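Local structure of transcriptional regulator (TetR/AcrR family) (Bacillus halodurans, 5GP9) at residues 77-85 against 133-143; 86-95 against 157-167. The protein probably represses fatty acid degradation genes as a dimeric TetR-family regulator that binds operator DNA and responds to a bound fatty-acyl effector. All coordinates share one frame; numbering follows the deposited sequence.

How the contacts relate
Helix 79-95 supplies the first segment of both contacts. Residues 77-85, the N-cap and first turns of this helix, run antiparallel to the end of helix 113-139 in contact 1, and the remainder, residues 86-95, runs nearly parallel to helix 149-169 in contact 2. The centres of the two contacts lie about 19 Å apart, contact 1 about 21 Å and contact 2 about 8 Å from the centre of the chain. Palmitic acid touches contact 2 directly, whereas in contact 1 the side chain of Leu83 stays about 13 Å from it. Contact 1 lies toward one end of the helical domain, away from the ligand, and contact 2 borders the palmitate; both also touch the second subunit.

Contact 1: 77-85 against 133-143. With GOL (glycerol), chain D.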
loop_
_atom_site.group_PDB
_atom_site.type_symbol
_atom_site.label_atom_id
_atom_site.label_comp_id
_atom_site.label_asym_id
_atom_site.label_seq_id
_atom_site.Cartn_x
_atom_site.Cartn_y
_atom_site.Cartn_z
ATOM N N THR A 77 4.840 1.239 29.996
ATOM C CA THR A 77 4.681 -0.116 30.536
ATOM C C THR A 77 3.762 -0.930 29.659
ATOM O O THR A 77 4.172 -1.943 29.079
ATOM C CB THR A 77 4.225 -0.102 31.995
ATOM O OG1 THR A 77 5.309 0.408 32.777
ATOM C CG2 THR A 77 3.887 -1.502 32.503
ATOM N N ASP A 78 2.538 -0.448 29.534
ATOM C CA ASP A 78 1.468 -1.194 28.932
ATOM C C ASP A 78 1.686 -1.303 27.398
ATOM O O ASP A 78 2.068 -0.330 26.756
ATOM C CB ASP A 78 0.154 -0.490 29.334
ATOM C CG ASP A 78 -1.066 -1.127 28.733
ATOM O OD1 ASP A 78 -0.917 -1.821 27.711
ATOM O OD2 ASP A 78 -2.181 -0.914 29.258
ATOM N N VAL A 79 1.455 -2.472 26.807
ATOM C CA VAL A 79 1.699 -2.621 25.356
ATOM C C VAL A 79 0.543 -2.064 24.455
ATOM O O VAL A 79 0.673 -1.988 23.180
ATOM C CB VAL A 79 2.012 -4.092 24.987
ATOM C CG1 VAL A 79 3.068 -4.695 25.892
ATOM C CG2 VAL A 79 0.756 -4.934 24.999
ATOM N N GLU A 80 -0.614 -1.820 25.106
ATOM C CA GLU A 80 -1.715 -0.954 24.611
ATOM C C GLU A 80 -1.124 0.418 24.362
ATOM O O GLU A 80 -1.298 1.031 23.300
ATOM C CB GLU A 80 -2.838 -0.847 25.678
ATOM C CG GLU A 80 -3.938 0.213 25.514
ATOM C CD GLU A 80 -3.617 1.522 26.262
ATOM O OE1 GLU A 80 -3.472 1.474 27.522
ATOM O OE2 GLU A 80 -3.488 2.593 25.589
ATOM N N GLU A 81 -0.392 0.891 25.359
ATOM C CA GLU A 81 0.237 2.183 25.260
ATOM C C GLU A 81 1.254 2.161 24.137
ATOM O O GLU A 81 1.329 3.116 23.389
ATOM C CB GLU A 81 0.919 2.553 26.593
ATOM C CG GLU A 81 1.047 4.029 26.911
ATOM C CD GLU A 81 1.812 4.224 28.227
ATOM O OE1 GLU A 81 2.912 4.826 28.203
ATOM O OE2 GLU A 81 1.351 3.702 29.271
ATOM N N LYS A 82 2.040 1.094 24.065
ATOM C CA LYS A 82 3.130 0.982 23.090
ATOM C C LYS A 82 2.615 1.008 21.626
ATOM O O LYS A 82 3.253 1.613 20.745
ATOM C CB LYS A 82 3.947 -0.240 23.362
ATOM C CG LYS A 82 4.742 -0.096 24.645
ATOM C CD LYS A 82 5.752 -1.217 24.699
ATOM C CE LYS A 82 6.528 -1.187 26.019
ATOM N NZ LYS A 82 7.505 -2.303 26.031
ATOM N N LEU A 83 1.509 0.304 21.381
ATOM C CA LEU A 83 0.885 0.346 20.044
ATOM C C LEU A 83 0.405 1.799 19.798
ATOM O O LEU A 83 0.552 2.325 18.673
ATOM C CB LEU A 83 -0.277 -0.669 19.883
ATOM C CG LEU A 83 -0.968 -0.729 18.482
ATOM C CD1 LEU A 83 0.054 -1.076 17.420
ATOM C CD2 LEU A 83 -2.061 -1.784 18.467
ATOM N N LYS A 84 -0.141 2.485 20.820
ATOM C CA LYS A 84 -0.617 3.794 20.619
ATOM C C LYS A 84 0.539 4.729 20.313
ATOM O O LYS A 84 0.372 5.528 19.431
ATOM C CB LYS A 84 -1.459 4.319 21.802
ATOM C CG LYS A 84 -2.077 5.684 21.524
ATOM C CD LYS A 84 -2.947 6.226 22.669
ATOM C CE LYS A 84 -4.274 5.484 22.836
ATOM N NZ LYS A 84 -5.204 5.666 21.690
ATOM N N ILE A 85 1.710 4.538 20.969
ATOM C CA ILE A 85 2.941 5.251 20.699
ATOM C C ILE A 85 3.441 5.081 19.263
ATOM O O ILE A 85 3.812 6.055 18.593
ATOM C CB ILE A 85 4.069 4.818 21.676
ATOM C CG1 ILE A 85 3.786 5.486 23.044
ATOM C CG2 ILE A 85 5.463 5.219 21.189
ATOM C CD1 ILE A 85 4.697 5.024 24.179
ATOM N N LEU A 133 6.888 -5.753 19.147
ATOM C CA LEU A 133 5.717 -5.342 19.874
ATOM C C LEU A 133 4.621 -6.398 19.992
ATOM O O LEU A 133 3.981 -6.578 21.055
ATOM C CB LEU A 133 5.147 -4.083 19.252
ATOM C CG LEU A 133 3.995 -3.487 20.006
ATOM C CD1 LEU A 133 4.414 -3.112 21.426
ATOM C CD2 LEU A 133 3.426 -2.278 19.250
ATOM N N LEU A 134 4.384 -7.066 18.879
ATOM C CA LEU A 134 3.407 -8.080 18.830
ATOM C C LEU A 134 3.792 -9.298 19.715
ATOM O O LEU A 134 2.906 -9.904 20.343
ATOM C CB LEU A 134 3.226 -8.531 17.390
ATOM C CG LEU A 134 2.457 -7.476 16.574
ATOM C CD1 LEU A 134 2.650 -7.796 15.111
ATOM C CD2 LEU A 134 0.985 -7.523 16.860
ATOM N N MET A 135 5.055 -9.685 19.597
ATOM C CA MET A 135 5.630 -10.771 20.428
ATOM C C MET A 135 5.477 -10.490 21.922
ATOM O O MET A 135 5.085 -11.395 22.686
ATOM C CB MET A 135 7.125 -10.945 20.123
ATOM C CG MET A 135 7.494 -11.561 18.787
ATOM S SD MET A 135 6.425 -12.914 18.292
ATOM C CE MET A 135 7.015 -14.203 19.445
ATOM N N GLU A 136 5.837 -9.255 22.319
ATOM C CA GLU A 136 5.647 -8.737 23.696
ATOM C C GLU A 136 4.222 -8.813 24.152
ATOM O O GLU A 136 3.882 -9.369 25.245
ATOM C CB GLU A 136 6.176 -7.306 23.798
ATOM C CG GLU A 136 6.214 -6.792 25.202
ATOM C CD GLU A 136 6.731 -5.374 25.353
ATOM O OE1 GLU A 136 7.341 -4.806 24.406
ATOM O OE2 GLU A 136 6.506 -4.857 26.486
ATOM N N GLY A 137 3.338 -8.264 23.330
ATOM C CA GLY A 137 1.954 -8.248 23.679
ATOM C C GLY A 137 1.357 -9.620 23.835
ATOM O O GLY A 137 0.436 -9.825 24.666
ATOM N N LYS A 138 1.789 -10.547 22.997
ATOM C CA LYS A 138 1.310 -11.915 23.129
ATOM C C LYS A 138 1.801 -12.497 24.463
ATOM O O LYS A 138 0.979 -13.010 25.258
ATOM C CB LYS A 138 1.752 -12.788 21.951
ATOM C CG LYS A 138 0.857 -12.579 20.718
ATOM C CD LYS A 138 1.053 -13.639 19.647
ATOM C CE LYS A 138 2.117 -13.310 18.647
ATOM N NZ LYS A 138 2.309 -14.507 17.774
ATOM N N GLU A 139 3.102 -12.403 24.687
ATOM C CA GLU A 139 3.743 -12.974 25.891
ATOM C C GLU A 139 3.059 -12.475 27.213
ATOM O O GLU A 139 2.887 -13.274 28.140
ATOM C CB GLU A 139 5.284 -12.721 25.838
ATOM C CG GLU A 139 6.164 -13.419 26.899
ATOM C CD GLU A 139 6.444 -14.917 26.629
ATOM O OE1 GLU A 139 6.417 -15.352 25.451
ATOM O OE2 GLU A 139 6.719 -15.667 27.609
ATOM N N LYS A 140 2.606 -11.219 27.271
ATOM C CA LYS A 140 1.958 -10.637 28.456
ATOM C C LYS A 140 0.453 -10.672 28.401
ATOM O O LYS A 140 -0.222 -10.015 29.185
ATOM C CB LYS A 140 2.428 -9.179 28.649
ATOM C CG LYS A 140 3.950 -9.014 28.577
ATOM C CD LYS A 140 4.427 -7.607 28.954
ATOM C CE LYS A 140 5.941 -7.376 28.902
ATOM N NZ LYS A 140 6.712 -8.614 29.139
ATOM N N GLY A 141 -0.125 -11.387 27.437
ATOM C CA GLY A 141 -1.543 -11.656 27.473
ATOM C C GLY A 141 -2.442 -10.561 26.949
ATOM O O GLY A 141 -3.641 -10.723 26.969
ATOM N N TYR A 142 -1.865 -9.488 26.400
ATOM C CA TYR A 142 -2.651 -8.397 25.856
ATOM C C TYR A 142 -3.191 -8.697 24.428
ATOM O O TYR A 142 -4.367 -8.366 24.110
ATOM C CB TYR A 142 -1.838 -7.129 25.811
ATOM C CG TYR A 142 -2.685 -5.932 25.397
ATOM C CD1 TYR A 142 -3.813 -5.552 26.143
ATOM C CD2 TYR A 142 -2.369 -5.175 24.257
ATOM C CE1 TYR A 142 -4.580 -4.440 25.791
ATOM C CE2 TYR A 142 -3.108 -4.058 23.910
ATOM C CZ TYR A 142 -4.229 -3.700 24.656
ATOM O OH TYR A 142 -4.965 -2.589 24.303
ATOM N N PHE A 143 -2.350 -9.271 23.581
ATOM C CA PHE A 143 -2.824 -9.769 22.299
ATOM C C PHE A 143 -3.127 -11.253 22.304
ATOM O O PHE A 143 -2.429 -12.049 22.941
ATOM C CB PHE A 143 -1.785 -9.535 21.194
ATOM C CG PHE A 143 -1.370 -8.115 21.019
ATOM C CD1 PHE A 143 -2.305 -7.071 21.039
ATOM C CD2 PHE A 143 -0.033 -7.823 20.808
ATOM C CE1 PHE A 143 -1.921 -5.734 20.853
ATOM C CE2 PHE A 143 0.384 -6.497 20.661
ATOM C CZ PHE A 143 -0.553 -5.462 20.621
HETATM C C1 GOL D . 9.763 -4.332 22.339
HETATM O O1 GOL D . 8.376 -4.668 22.078
HETATM C C2 GOL D . 10.045 -2.904 21.869
HETATM O O2 GOL D . 11.457 -2.724 21.659
HETATM C C3 GOL D . 9.491 -1.816 22.805
HETATM O O3 GOL D . 9.341 -2.265 24.144
#
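Lys82 NZ is gripped by both carboxylate oxygens of Glu136 and by a glycerol hydroxyl. The main bond of this salt bridge runs from Lys82 NZ to the syn lone pair of Glu136 OE2 at 2.8 Å; a weak second one reaches Glu136 OE1. Glycerol, probably from the crystallisation liquor, accepts from Lys82 NZ through O3 and donates to Glu136 OE1 through O1, its O1-OE1 distance being 2.6 Å. The Lys82 and Glu136 side chains are both extended beyond CG and cross at about a right angle. Val79 CG1 lies 3.5 Å from Glu136 OE2. Val79 CG2 turns the other way, 3.2 Å from Tyr142 CD2, and also packs on Gly137, where CG2 lies 3.8 Å from CA. Tyr142 has CG anti to its N (chi1 -173°), which carries the ring past Val79 until its OH lies 3.1 Å from Glu80 CB. Further along the pair, Leu133 spreads its methyls, CD1 meeting Lys82 CB and CD2 lying 3.7 Å from Leu83 CA. Asp78 OD1 caps the helix start by accepting from Glu80 N. With the axes at 162°, this is an antiparallel helix pair at one end of the all-helical C-terminal domain of a TetR-family regulator.

Contact 2: 86-95 against 157-167; sequences LVNMHFKQLA and FGTLDEVVTNW. With PLM (palmitic acid), chain E.
Leu160 and palmitic acid sandwich the His90 ring: Leu160 CB lies over one face, 4.2 Å from the centroid and 21° off the normal, a CH-pi contact, while PLM CC lies over the opposite face, toward the rim, 3.6 Å above the plane. At the ring edge, in its plane, a water 2.9 Å from His90 NE2 donates to Asp161 OD1, and Tyr126 OH is hydrogen-bonded to His90 ND1, so both nitrogens are held. Leu160 is a knob among Leu86, Val87, His90 and Phe91. Its chi1 of -63° puts CG anti to the carbonyl carbon and between the helices; from there CD1 goes to Leu86 and His90, CD2 to Val87 and Phe91. The Leu160 and Phe91 side chains cross at about a right angle. Phe91 CZ lies 3.7 Å from Val163 CG1, and Val164 and Phe91 pass each other in opposite directions, bringing Val164 CG2 beside Phe91 CE1. Val164 CG1 meets Leu94 CD1. One turn on, the Trp167 ring receives Leu94 O at its edge, 3.3 Å from CH2, and its NE1 is hydrogen-bonded to Tyr174 O. Two helices 28° from parallel pack together and, through His90, Leu94 and Phe157, border the palmitate in the TetR-type ligand-binding domain.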
loop_
_atom_site.group_PDB
_atom_site.type_symbol
_atom_site.label_atom_id
_atom_site.label_comp_id
_atom_site.label_asym_id
_atom_site.label_seq_id
_atom_site.Cartn_x
_atom_site.Cartn_y
_atom_site.Cartn_z
ATOM N N LEU A 86 3.302 3.864 18.781
ATOM C CA LEU A 86 3.725 3.546 17.402
ATOM C C LEU A 86 2.792 4.230 16.402
ATOM O O LEU A 86 3.293 4.889 15.487
ATOM C CB LEU A 86 3.791 2.026 17.174
ATOM C CG LEU A 86 4.323 1.582 15.799
ATOM C CD1 LEU A 86 5.242 0.355 15.894
ATOM C CD2 LEU A 86 3.096 1.316 14.958
ATOM N N VAL A 87 1.483 4.125 16.568
ATOM C CA VAL A 87 0.532 4.801 15.658
ATOM C C VAL A 87 0.735 6.326 15.660
ATOM O O VAL A 87 0.791 6.982 14.639
ATOM C CB VAL A 87 -0.903 4.407 16.015
ATOM C CG1 VAL A 87 -1.914 5.139 15.204
ATOM C CG2 VAL A 87 -1.054 2.864 15.824
ATOM N N ASN A 88 0.836 6.862 16.866
ATOM C CA ASN A 88 1.031 8.267 17.045
ATOM C C ASN A 88 2.313 8.785 16.429
ATOM O O ASN A 88 2.251 9.751 15.688
ATOM C CB ASN A 88 0.893 8.599 18.529
ATOM C CG ASN A 88 1.024 10.066 18.779
ATOM O OD1 ASN A 88 0.182 10.868 18.306
ATOM N ND2 ASN A 88 2.131 10.458 19.428
ATOM N N MET A 89 3.445 8.092 16.586
ATOM C CA MET A 89 4.710 8.491 15.960
ATOM C C MET A 89 4.747 8.306 14.446
ATOM O O MET A 89 5.318 9.130 13.750
ATOM C CB MET A 89 5.870 7.724 16.594
ATOM C CG MET A 89 6.179 8.156 18.018
ATOM S SD MET A 89 6.972 9.805 18.046
ATOM C CE MET A 89 8.291 9.586 16.872
ATOM N N HIS A 90 4.112 7.262 13.899
ATOM C CA HIS A 90 3.993 7.147 12.466
ATOM C C HIS A 90 3.283 8.339 11.847
ATOM O O HIS A 90 3.747 8.933 10.870
ATOM C CB HIS A 90 3.311 5.773 12.136
ATOM C CG HIS A 90 3.270 5.388 10.677
ATOM N ND1 HIS A 90 3.555 4.114 10.238
ATOM C CD2 HIS A 90 3.008 6.102 9.558
ATOM C CE1 HIS A 90 3.385 4.052 8.933
ATOM N NE2 HIS A 90 3.080 5.244 8.487
ATOM N N PHE A 91 2.137 8.710 12.430
ATOM C CA PHE A 91 1.276 9.719 11.871
ATOM C C PHE A 91 1.975 11.082 12.134
ATOM O O PHE A 91 1.934 11.971 11.238
ATOM C CB PHE A 91 -0.140 9.659 12.526
ATOM C CG PHE A 91 -1.052 8.572 11.942
ATOM C CD1 PHE A 91 -0.575 7.623 11.033
ATOM C CD2 PHE A 91 -2.312 8.461 12.369
ATOM C CE1 PHE A 91 -1.409 6.632 10.532
ATOM C CE2 PHE A 91 -3.155 7.482 11.933
ATOM C CZ PHE A 91 -2.701 6.530 11.012
ATOM N N LYS A 92 2.553 11.210 13.330
ATOM C CA LYS A 92 3.214 12.488 13.720
ATOM C C LYS A 92 4.340 12.861 12.766
ATOM O O LYS A 92 4.458 14.008 12.314
ATOM C CB LYS A 92 3.726 12.356 15.156
ATOM C CG LYS A 92 4.488 13.502 15.777
ATOM C CD LYS A 92 5.675 12.974 16.603
ATOM C CE LYS A 92 6.785 13.999 16.819
ATOM N NZ LYS A 92 7.170 14.767 15.594
ATOM N N GLN A 93 5.190 11.901 12.485
ATOM C CA GLN A 93 6.350 12.156 11.630
ATOM C C GLN A 93 5.941 12.621 10.234
ATOM O O GLN A 93 6.585 13.470 9.664
ATOM C CB GLN A 93 7.302 10.962 11.585
ATOM C CG GLN A 93 7.703 10.437 12.958
ATOM C CD GLN A 93 8.981 10.955 13.527
ATOM O OE1 GLN A 93 10.056 10.441 13.238
ATOM N NE2 GLN A 93 8.865 11.930 14.425
ATOM N N LEU A 94 4.898 12.061 9.652
ATOM C CA LEU A 94 4.506 12.478 8.378
ATOM C C LEU A 94 3.640 13.799 8.397
ATOM O O LEU A 94 3.662 14.640 7.440
ATOM C CB LEU A 94 3.789 11.328 7.700
ATOM C CG LEU A 94 4.812 10.243 7.308
ATOM C CD1 LEU A 94 4.098 8.964 6.914
ATOM C CD2 LEU A 94 5.779 10.741 6.196
ATOM N N ALA A 95 2.828 13.929 9.435
ATOM C CA ALA A 95 2.044 15.186 9.580
ATOM C C ALA A 95 3.041 16.359 9.756
ATOM O O ALA A 95 2.715 17.461 9.396
ATOM C CB ALA A 95 1.162 15.130 10.788
ATOM N N PHE A 157 0.751 -2.439 9.501
ATOM C CA PHE A 157 1.448 -1.642 8.552
ATOM C C PHE A 157 0.563 -1.315 7.423
ATOM O O PHE A 157 0.541 -0.134 6.959
ATOM C CB PHE A 157 2.720 -2.302 8.035
ATOM C CG PHE A 157 3.401 -1.440 7.042
ATOM C CD1 PHE A 157 4.103 -0.285 7.463
ATOM C CD2 PHE A 157 3.211 -1.653 5.673
ATOM C CE1 PHE A 157 4.598 0.598 6.498
ATOM C CE2 PHE A 157 3.726 -0.808 4.735
ATOM C CZ PHE A 157 4.406 0.321 5.142
ATOM N N GLY A 158 -0.182 -2.337 6.888
ATOM C CA GLY A 158 -0.955 -2.053 5.714
ATOM C C GLY A 158 -2.037 -1.012 6.000
ATOM O O GLY A 158 -2.369 -0.182 5.176
ATOM N N THR A 159 -2.580 -1.118 7.198
ATOM C CA THR A 159 -3.599 -0.153 7.647
ATOM C C THR A 159 -3.047 1.250 7.794
ATOM O O THR A 159 -3.640 2.238 7.253
ATOM C CB THR A 159 -4.335 -0.640 8.940
ATOM O OG1 THR A 159 -5.057 -1.813 8.636
ATOM C CG2 THR A 159 -5.370 0.386 9.322
ATOM N N LEU A 160 -2.001 1.396 8.554
ATOM C CA LEU A 160 -1.400 2.750 8.774
ATOM C C LEU A 160 -0.964 3.401 7.473
ATOM O O LEU A 160 -1.256 4.528 7.162
ATOM C CB LEU A 160 -0.246 2.636 9.701
ATOM C CG LEU A 160 -0.466 2.170 11.124
ATOM C CD1 LEU A 160 0.807 2.131 11.967
ATOM C CD2 LEU A 160 -1.522 2.991 11.831
ATOM N N ASP A 161 -0.397 2.591 6.586
ATOM C CA ASP A 161 0.054 3.089 5.315
ATOM C C ASP A 161 -1.061 3.542 4.445
ATOM O O ASP A 161 -0.953 4.569 3.722
ATOM C CB ASP A 161 0.899 1.988 4.595
ATOM C CG ASP A 161 1.827 2.550 3.536
ATOM O OD1 ASP A 161 2.548 3.553 3.681
ATOM O OD2 ASP A 161 1.740 2.008 2.412
ATOM N N GLU A 162 -2.156 2.810 4.405
ATOM C CA GLU A 162 -3.309 3.141 3.655
ATOM C C GLU A 162 -3.986 4.420 4.160
ATOM O O GLU A 162 -4.371 5.259 3.363
ATOM C CB GLU A 162 -4.282 1.996 3.591
ATOM C CG GLU A 162 -5.538 2.187 2.770
ATOM C CD GLU A 162 -5.290 2.166 1.244
ATOM O OE1 GLU A 162 -4.213 1.731 0.833
ATOM O OE2 GLU A 162 -6.166 2.599 0.525
ATOM N N VAL A 163 -4.086 4.558 5.483
ATOM C CA VAL A 163 -4.663 5.791 6.074
ATOM C C VAL A 163 -3.795 6.995 5.638
ATOM O O VAL A 163 -4.299 7.973 5.113
ATOM C CB VAL A 163 -4.768 5.651 7.583
ATOM C CG1 VAL A 163 -5.111 7.044 8.222
ATOM C CG2 VAL A 163 -5.745 4.573 7.928
ATOM N N VAL A 164 -2.471 6.905 5.760
ATOM C CA VAL A 164 -1.550 8.021 5.394
ATOM C C VAL A 164 -1.671 8.334 3.890
ATOM O O VAL A 164 -1.738 9.517 3.503
ATOM C CB VAL A 164 -0.048 7.738 5.755
ATOM C CG1 VAL A 164 0.815 8.919 5.290
ATOM C CG2 VAL A 164 0.088 7.476 7.266
ATOM N N THR A 165 -1.721 7.295 3.042
ATOM C CA THR A 165 -1.866 7.528 1.618
ATOM C C THR A 165 -3.112 8.272 1.268
ATOM O O THR A 165 -3.113 9.170 0.400
ATOM C CB THR A 165 -1.715 6.262 0.798
ATOM O OG1 THR A 165 -0.366 5.848 0.929
ATOM C CG2 THR A 165 -2.030 6.468 -0.624
ATOM N N ASN A 166 -4.212 7.930 1.931
ATOM C CA ASN A 166 -5.428 8.603 1.650
ATOM C C ASN A 166 -5.390 10.114 2.027
ATOM O O ASN A 166 -5.943 10.923 1.285
ATOM C CB ASN A 166 -6.590 7.838 2.276
ATOM C CG ASN A 166 -7.051 6.704 1.333
ATOM O OD1 ASN A 166 -7.812 6.949 0.383
ATOM N ND2 ASN A 166 -6.524 5.500 1.518
ATOM N N TRP A 167 -4.666 10.431 3.084
ATOM C CA TRP A 167 -4.502 11.801 3.584
ATOM C C TRP A 167 -3.653 12.572 2.570
ATOM O O TRP A 167 -4.006 13.667 2.117
ATOM C CB TRP A 167 -3.883 11.731 4.928
ATOM C CG TRP A 167 -3.265 12.949 5.534
ATOM C CD1 TRP A 167 -3.924 14.047 6.126
ATOM C CD2 TRP A 167 -1.878 13.216 5.640
ATOM N NE1 TRP A 167 -3.008 14.947 6.575
ATOM C CE2 TRP A 167 -1.741 14.474 6.296
ATOM C CE3 TRP A 167 -0.711 12.491 5.282
ATOM C CZ2 TRP A 167 -0.508 15.013 6.590
ATOM C CZ3 TRP A 167 0.522 13.020 5.601
ATOM C CH2 TRP A 167 0.631 14.249 6.262
HETATM C C1 PLM E . 4.201 -2.129 0.580
HETATM O O1 PLM E . 3.415 -1.779 1.486
HETATM O O2 PLM E . 3.832 -2.966 -0.243
HETATM C C2 PLM E . 5.615 -1.554 0.459
HETATM C C3 PLM E . 5.588 -0.034 0.185
HETATM C C4 PLM E . 6.933 0.632 -0.202
HETATM C C5 PLM E . 7.663 1.620 0.757
HETATM C C6 PLM E . 6.837 2.175 1.916
HETATM C C7 PLM E . 7.410 3.393 2.621
HETATM C C8 PLM E . 6.393 3.880 3.600
HETATM C C9 PLM E . 6.746 3.703 5.041
HETATM C CA PLM E . 6.547 4.985 5.737
HETATM C CB PLM E . 6.698 4.687 7.215
HETATM C CC PLM E . 6.563 5.995 7.971
HETATM C CD PLM E . 7.555 6.997 7.368
HETATM C CE PLM E . 8.447 7.763 8.310
HETATM C CF PLM E . 9.728 8.054 7.530
HETATM C CG PLM E . 10.563 8.967 8.359
HETATM O O HOH W 1 3.082 5.444 5.630
#